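Local structure of phenylalanyl-tRNA synthetase beta chain (Pyrococcus horikoshii, 2CXI) at residues Y82-S87 against I261-V266; A107-L112 against V231-T236. The protein forms part of the tetrameric ligase that attaches L-phenylalanine to tRNA(Phe) with ATP, this chain being an N-terminal fragment of its beta subunit. All blocks are in the same frame, centred on the assembly; numbering follows the deposited sequence.

Contact 1: residues Y82-S87 against I261-V266; sequences YEVKKS and IRSVRV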
loop_
_atom_site.group_PDB
_atom_site.type_symbol
_atom_site.label_atom_id
_atom_site.label_comp_id
_atom_site.label_asym_id
_atom_site.label_seq_id
_atom_site.Cartn_x
_atom_site.Cartn_y
_atom_site.Cartn_z
ATOM N N TYR A 82 -2.885 -8.143 -31.506
ATOM C CA TYR A 82 -3.405 -7.429 -30.328
ATOM C C TYR A 82 -2.343 -7.249 -29.242
ATOM O O TYR A 82 -1.875 -8.237 -28.682
ATOM C CB TYR A 82 -4.590 -8.207 -29.750
ATOM C CG TYR A 82 -5.751 -8.295 -30.706
ATOM C CD1 TYR A 82 -6.596 -7.195 -30.914
ATOM C CD2 TYR A 82 -6.016 -9.475 -31.379
ATOM C CE1 TYR A 82 -7.637 -7.267 -31.810
ATOM C CE2 TYR A 82 -7.079 -9.563 -32.264
ATOM C CZ TYR A 82 -7.865 -8.468 -32.480
ATOM O OH TYR A 82 -8.897 -8.582 -33.369
ATOM N N GLU A 83 -1.949 -6.019 -28.933
ATOM C CA GLU A 83 -0.968 -5.848 -27.859
ATOM C C GLU A 83 -1.711 -5.727 -26.507
ATOM O O GLU A 83 -2.729 -5.038 -26.396
ATOM C CB GLU A 83 -0.121 -4.624 -28.148
ATOM C CG GLU A 83 0.933 -4.283 -27.120
ATOM C CD GLU A 83 1.217 -2.797 -27.138
ATOM O OE1 GLU A 83 1.860 -2.330 -28.094
ATOM O OE2 GLU A 83 0.777 -2.097 -26.203
ATOM N N VAL A 84 -1.245 -6.440 -25.498
ATOM C CA VAL A 84 -1.868 -6.333 -24.196
ATOM C C VAL A 84 -0.751 -5.896 -23.273
ATOM O O VAL A 84 0.301 -6.544 -23.230
ATOM C CB VAL A 84 -2.505 -7.669 -23.743
ATOM C CG1 VAL A 84 -3.037 -7.589 -22.277
ATOM C CG2 VAL A 84 -3.648 -8.039 -24.688
ATOM N N LYS A 85 -0.950 -4.796 -22.571
ATOM C CA LYS A 85 0.014 -4.393 -21.533
ATOM C C LYS A 85 -0.610 -4.554 -20.148
ATOM O O LYS A 85 -1.789 -4.338 -19.989
ATOM C CB LYS A 85 0.410 -2.944 -21.758
ATOM C CG LYS A 85 1.173 -2.783 -23.050
ATOM C CD LYS A 85 2.144 -1.642 -22.982
ATOM C CE LYS A 85 1.668 -0.455 -23.757
ATOM N NZ LYS A 85 2.816 0.447 -24.056
ATOM N N LYS A 86 0.178 -4.908 -19.136
ATOM C CA LYS A 86 -0.386 -5.024 -17.781
ATOM C C LYS A 86 -0.810 -3.680 -17.219
ATOM O O LYS A 86 -0.067 -2.700 -17.335
ATOM C CB LYS A 86 0.600 -5.671 -16.826
ATOM C CG LYS A 86 1.053 -7.017 -17.298
ATOM C CD LYS A 86 1.372 -7.867 -16.115
ATOM C CE LYS A 86 2.749 -7.600 -15.611
ATOM N NZ LYS A 86 3.049 -8.617 -14.563
ATOM N N SER A 87 -2.030 -3.617 -16.674
ATOM C CA SER A 87 -2.433 -2.517 -15.836
ATOM C C SER A 87 -1.828 -2.744 -14.434
ATOM O O SER A 87 -1.178 -3.743 -14.146
ATOM C CB SER A 87 -3.959 -2.410 -15.736
ATOM O OG SER A 87 -4.498 -3.484 -14.981
ATOM N N ILE A 261 -5.683 -2.440 -24.894
ATOM C CA ILE A 261 -6.162 -3.488 -23.986
ATOM C C ILE A 261 -5.124 -3.663 -22.882
ATOM O O ILE A 261 -3.926 -3.797 -23.157
ATOM C CB ILE A 261 -6.307 -4.822 -24.730
ATOM C CG1 ILE A 261 -7.307 -4.694 -25.872
ATOM C CG2 ILE A 261 -6.705 -5.964 -23.745
ATOM C CD1 ILE A 261 -7.350 -5.962 -26.776
ATOM N N ARG A 262 -5.590 -3.659 -21.642
ATOM C CA ARG A 262 -4.702 -3.731 -20.482
ATOM C C ARG A 262 -5.149 -4.916 -19.672
ATOM O O ARG A 262 -6.358 -5.065 -19.424
ATOM C CB ARG A 262 -4.827 -2.448 -19.656
ATOM C CG ARG A 262 -4.400 -1.173 -20.406
ATOM C CD ARG A 262 -2.962 -1.290 -20.898
ATOM N NE ARG A 262 -2.454 -0.155 -21.650
ATOM C CZ ARG A 262 -2.000 -0.221 -22.903
ATOM N NH1 ARG A 262 -2.027 -1.380 -23.593
ATOM N NH2 ARG A 262 -1.529 0.874 -23.471
ATOM N N SER A 263 -4.208 -5.769 -19.263
ATOM C CA SER A 263 -4.544 -6.951 -18.505
ATOM C C SER A 263 -4.652 -6.625 -17.021
ATOM O O SER A 263 -4.096 -5.631 -16.546
ATOM C CB SER A 263 -3.524 -8.072 -18.717
ATOM O OG SER A 263 -2.262 -7.725 -18.217
ATOM N N VAL A 264 -5.386 -7.460 -16.297
ATOM C CA VAL A 264 -5.481 -7.298 -14.862
ATOM C C VAL A 264 -5.075 -8.637 -14.222
ATOM O O VAL A 264 -5.132 -9.704 -14.879
ATOM C CB VAL A 264 -6.864 -6.717 -14.352
ATOM C CG1 VAL A 264 -7.609 -5.848 -15.400
ATOM C CG2 VAL A 264 -7.748 -7.733 -13.754
ATOM N N ARG A 265 -4.602 -8.552 -12.976
ATOM C CA ARG A 265 -4.215 -9.718 -12.165
ATOM C C ARG A 265 -5.441 -10.180 -11.400
ATOM O O ARG A 265 -6.035 -9.413 -10.647
ATOM C CB ARG A 265 -3.090 -9.277 -11.193
ATOM C CG ARG A 265 -2.475 -10.357 -10.353
ATOM C CD ARG A 265 -1.185 -9.863 -9.603
ATOM N NE ARG A 265 -1.604 -9.173 -8.425
ATOM C CZ ARG A 265 -1.586 -9.654 -7.186
ATOM N NH1 ARG A 265 -1.080 -10.846 -6.880
ATOM N NH2 ARG A 265 -2.064 -8.885 -6.233
ATOM N N VAL A 266 -5.850 -11.428 -11.604
ATOM C CA VAL A 266 -7.055 -11.895 -10.993
ATOM C C VAL A 266 -6.649 -12.989 -10.000
ATOM O O VAL A 266 -6.157 -14.043 -10.417
ATOM C CB VAL A 266 -8.078 -12.461 -11.987
ATOM C CG1 VAL A 266 -9.435 -12.717 -11.280
ATOM C CG2 VAL A 266 -8.260 -11.523 -13.215
HETATM O O HOH W 1 -4.315 -3.151 -27.385
#
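Lys85 and Lys86 pair in parallel with Arg262 and Ser263. Lys85 N donates to Ile261 O (3.2 Å), and Lys85 O accepts from Ser263 N (2.9 Å). Ser87 OG donates to Ser263 O (2.7 Å), and Ser87 N bonds to the same oxygen. The Arg262 chain bends at chi2 (-57°), which brings CD to 3.4 Å from Lys85 O. Arg262 NH1 donates to Ile261 O (3.1 Å), which Lys85 N already uses. The aliphatic chain of Lys85 runs beside Arg262, pointing the same way, with CB over one face of the guanidinium, 3.4 Å from NH1. Lys85 NZ and Arg262 NH2 lie 4.4 Å apart. Glu83 OE2 probably offsets these like charges through long salt bridges to Lys85 NZ and Arg262 NH1. An alanine in place of Arg262 would probably cost Ile261 O its second donor and Glu83 one long salt bridge, and open a gap beside Lys85. On the other sheet face Val84 CG1 meets Ser263 CB (3.6 Å), while Ser263 OG bonds to Glu274. A water joins Glu83 O to Ile261 N. This parallel pair belongs to a mixed sheet, which strand 260-267, in the B3/4 range, continues to strands 103-110 and 272-275. Helix 240-255 packs on Tyr82 and Ile261 through Ala255.

Contact 2: residues A107-L112 against V231-T236; sequences AIVEGL and VFIDVT
The Phe232 ring meets Ile108 at its edge: CG1 of Ile108 lies near the ring plane, 3.9 Å from CD2 of Phe232. Ile150 also touches Phe232, as does Val91 of strand 84-93. Ile108 and Phe232 form a non-hydrogen-bonded antiparallel pair, with both side chains on one sheet face. The hydrogen-bonded pairs on either side of it are Ala107 with Ile233 and Val109 with Val231. Each is closed by two bonds. Ile233 N to Ala107 O is short and nearly straight (2.8 Å, 171° at the hydrogen), whereas the return bond from Ala107 N to Ile233 O is longer, at 3.2 Å. Val109 N to Val231 O and Val231 N to Val109 O are both 2.9 Å. This antiparallel pairing joins strands 103-110 and 231-237 in the mixed sheet of the fragment, and strand 231-237 belongs to the B3/4 domain. The opposite face carries Ala107, Val109, Val231 and Ile233. There Val231 CG1 sits between the backbone N and the carbonyl carbon (chi1 48°). Val231 CG1 meets Val109 CB at 3.6 Å and Leu112 CD1 at 3.5 Å. Leu112 reaches it from the loop just beyond the strand. Val109 CG2 meets Ile233 CD1 at 4.0 Å. Helix 240-255 covers this face, with Val251 against Ala107 and Leu254 against both Val109 and Val231. Strand 140-146 pairs with the far edge of 231-237 and brings Ile144 onto Val231.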
loop_
_atom_site.group_PDB
_atom_site.type_symbol
_atom_site.label_atom_id
_atom_site.label_comp_id
_atom_site.label_asym_id
_atom_site.label_seq_id
_atom_site.Cartn_x
_atom_site.Cartn_y
_atom_site.Cartn_z
ATOM N N ALA A 107 -10.868 -7.091 -17.683
ATOM C CA ALA A 107 -9.965 -6.346 -18.540
ATOM C C ALA A 107 -10.229 -4.850 -18.402
ATOM O O ALA A 107 -11.315 -4.408 -17.992
ATOM C CB ALA A 107 -10.091 -6.822 -20.012
ATOM N N ILE A 108 -9.210 -4.085 -18.754
ATOM C CA ILE A 108 -9.355 -2.660 -18.927
ATOM C C ILE A 108 -9.048 -2.351 -20.380
ATOM O O ILE A 108 -8.093 -2.854 -20.944
ATOM C CB ILE A 108 -8.403 -1.887 -17.965
ATOM C CG1 ILE A 108 -8.820 -2.143 -16.523
ATOM C CG2 ILE A 108 -8.372 -0.344 -18.292
ATOM C CD1 ILE A 108 -7.689 -1.872 -15.493
ATOM N N VAL A 109 -9.859 -1.507 -20.979
ATOM C CA VAL A 109 -9.559 -1.008 -22.334
ATOM C C VAL A 109 -9.471 0.535 -22.267
ATOM O O VAL A 109 -10.452 1.199 -21.885
ATOM C CB VAL A 109 -10.615 -1.450 -23.351
ATOM C CG1 VAL A 109 -10.238 -0.989 -24.779
ATOM C CG2 VAL A 109 -10.770 -2.955 -23.357
ATOM N N GLU A 110 -8.302 1.101 -22.621
ATOM C CA GLU A 110 -8.075 2.560 -22.440
ATOM C C GLU A 110 -8.141 3.314 -23.757
ATOM O O GLU A 110 -7.952 2.710 -24.803
ATOM C CB GLU A 110 -6.688 2.821 -21.819
ATOM C CG GLU A 110 -6.612 2.280 -20.406
ATOM C CD GLU A 110 -5.271 2.536 -19.741
ATOM O OE1 GLU A 110 -4.281 2.665 -20.459
ATOM O OE2 GLU A 110 -5.218 2.588 -18.497
ATOM N N GLY A 111 -8.377 4.632 -23.688
ATOM C CA GLY A 111 -8.167 5.546 -24.841
ATOM C C GLY A 111 -9.294 5.489 -25.853
ATOM O O GLY A 111 -9.089 5.728 -27.049
ATOM N N LEU A 112 -10.494 5.167 -25.378
ATOM C CA LEU A 112 -11.624 5.072 -26.267
ATOM C C LEU A 112 -12.200 6.473 -26.454
ATOM O O LEU A 112 -12.164 7.299 -25.541
ATOM C CB LEU A 112 -12.678 4.122 -25.695
ATOM C CG LEU A 112 -12.256 2.630 -25.736
ATOM C CD1 LEU A 112 -13.103 1.827 -24.764
ATOM C CD2 LEU A 112 -12.336 2.024 -27.145
ATOM N N VAL A 231 -12.581 1.786 -19.996
ATOM C CA VAL A 231 -13.647 0.879 -19.578
ATOM C C VAL A 231 -13.058 -0.287 -18.788
ATOM O O VAL A 231 -11.992 -0.821 -19.134
ATOM C CB VAL A 231 -14.512 0.372 -20.796
ATOM C CG1 VAL A 231 -13.669 -0.093 -21.888
ATOM C CG2 VAL A 231 -15.319 -0.806 -20.428
ATOM N N PHE A 232 -13.762 -0.661 -17.725
ATOM C CA PHE A 232 -13.417 -1.822 -16.925
ATOM C C PHE A 232 -14.510 -2.873 -17.238
ATOM O O PHE A 232 -15.726 -2.591 -17.144
ATOM C CB PHE A 232 -13.374 -1.450 -15.424
ATOM C CG PHE A 232 -13.153 -2.642 -14.501
ATOM C CD1 PHE A 232 -14.233 -3.210 -13.785
ATOM C CD2 PHE A 232 -11.870 -3.199 -14.349
ATOM C CE1 PHE A 232 -14.036 -4.323 -12.938
ATOM C CE2 PHE A 232 -11.678 -4.325 -13.498
ATOM C CZ PHE A 232 -12.752 -4.868 -12.803
ATOM N N ILE A 233 -14.089 -4.051 -17.653
ATOM C CA ILE A 233 -15.084 -5.100 -18.061
ATOM C C ILE A 233 -14.996 -6.295 -17.130
ATOM O O ILE A 233 -13.887 -6.746 -16.826
ATOM C CB ILE A 233 -14.834 -5.555 -19.523
ATOM C CG1 ILE A 233 -14.910 -4.374 -20.536
ATOM C CG2 ILE A 233 -15.843 -6.721 -19.944
ATOM C CD1 ILE A 233 -14.041 -4.652 -21.794
ATOM N N ASP A 234 -16.136 -6.814 -16.665
ATOM C CA ASP A 234 -16.118 -8.063 -15.884
ATOM C C ASP A 234 -16.954 -9.105 -16.622
ATOM O O ASP A 234 -17.981 -8.753 -17.240
ATOM C CB ASP A 234 -16.596 -7.875 -14.432
ATOM C CG ASP A 234 -18.139 -7.938 -14.273
ATOM O OD1 ASP A 234 -18.671 -8.924 -13.681
ATOM O OD2 ASP A 234 -18.899 -7.059 -14.727
ATOM N N VAL A 235 -16.521 -10.360 -16.576
ATOM C CA VAL A 235 -17.334 -11.447 -17.106
ATOM C C VAL A 235 -17.345 -12.546 -16.088
ATOM O O VAL A 235 -16.278 -12.951 -15.615
ATOM C CB VAL A 235 -16.747 -12.030 -18.400
ATOM C CG1 VAL A 235 -17.800 -12.965 -19.076
ATOM C CG2 VAL A 235 -16.243 -10.907 -19.370
ATOM N N THR A 236 -18.546 -12.994 -15.728
ATOM C CA THR A 236 -18.700 -14.054 -14.743
ATOM C C THR A 236 -19.447 -15.263 -15.308
ATOM O O THR A 236 -20.240 -15.127 -16.267
ATOM C CB THR A 236 -19.426 -13.563 -13.485
ATOM O OG1 THR A 236 -20.670 -12.944 -13.862
ATOM C CG2 THR A 236 -18.592 -12.443 -12.730
#

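How the contacts relate
Both contacts belong to one mixed sheet. Strand 260-267 of contact 1 lies next to strand 103-110 of contact 2, and their centres are about 10 Å apart. Arg262 N probably bonds to Ile108 O at 2.7 Å, while Glu110 and Arg262 form a weak, long ion pair. Ser87 OG packs on Ile108 CD1. Contact 2 is wholly buried, and its side-chain contacts are apolar. Contact 1 is only partly buried. Charged chains gather on its Arg262 face. Its Ile261 face mixes the packing of Val84 and Ile261 with Ser263, whose OG bonds to Glu274. Helix 240-255 packs against both contacts. The pairing is parallel in contact 1 and antiparallel in contact 2.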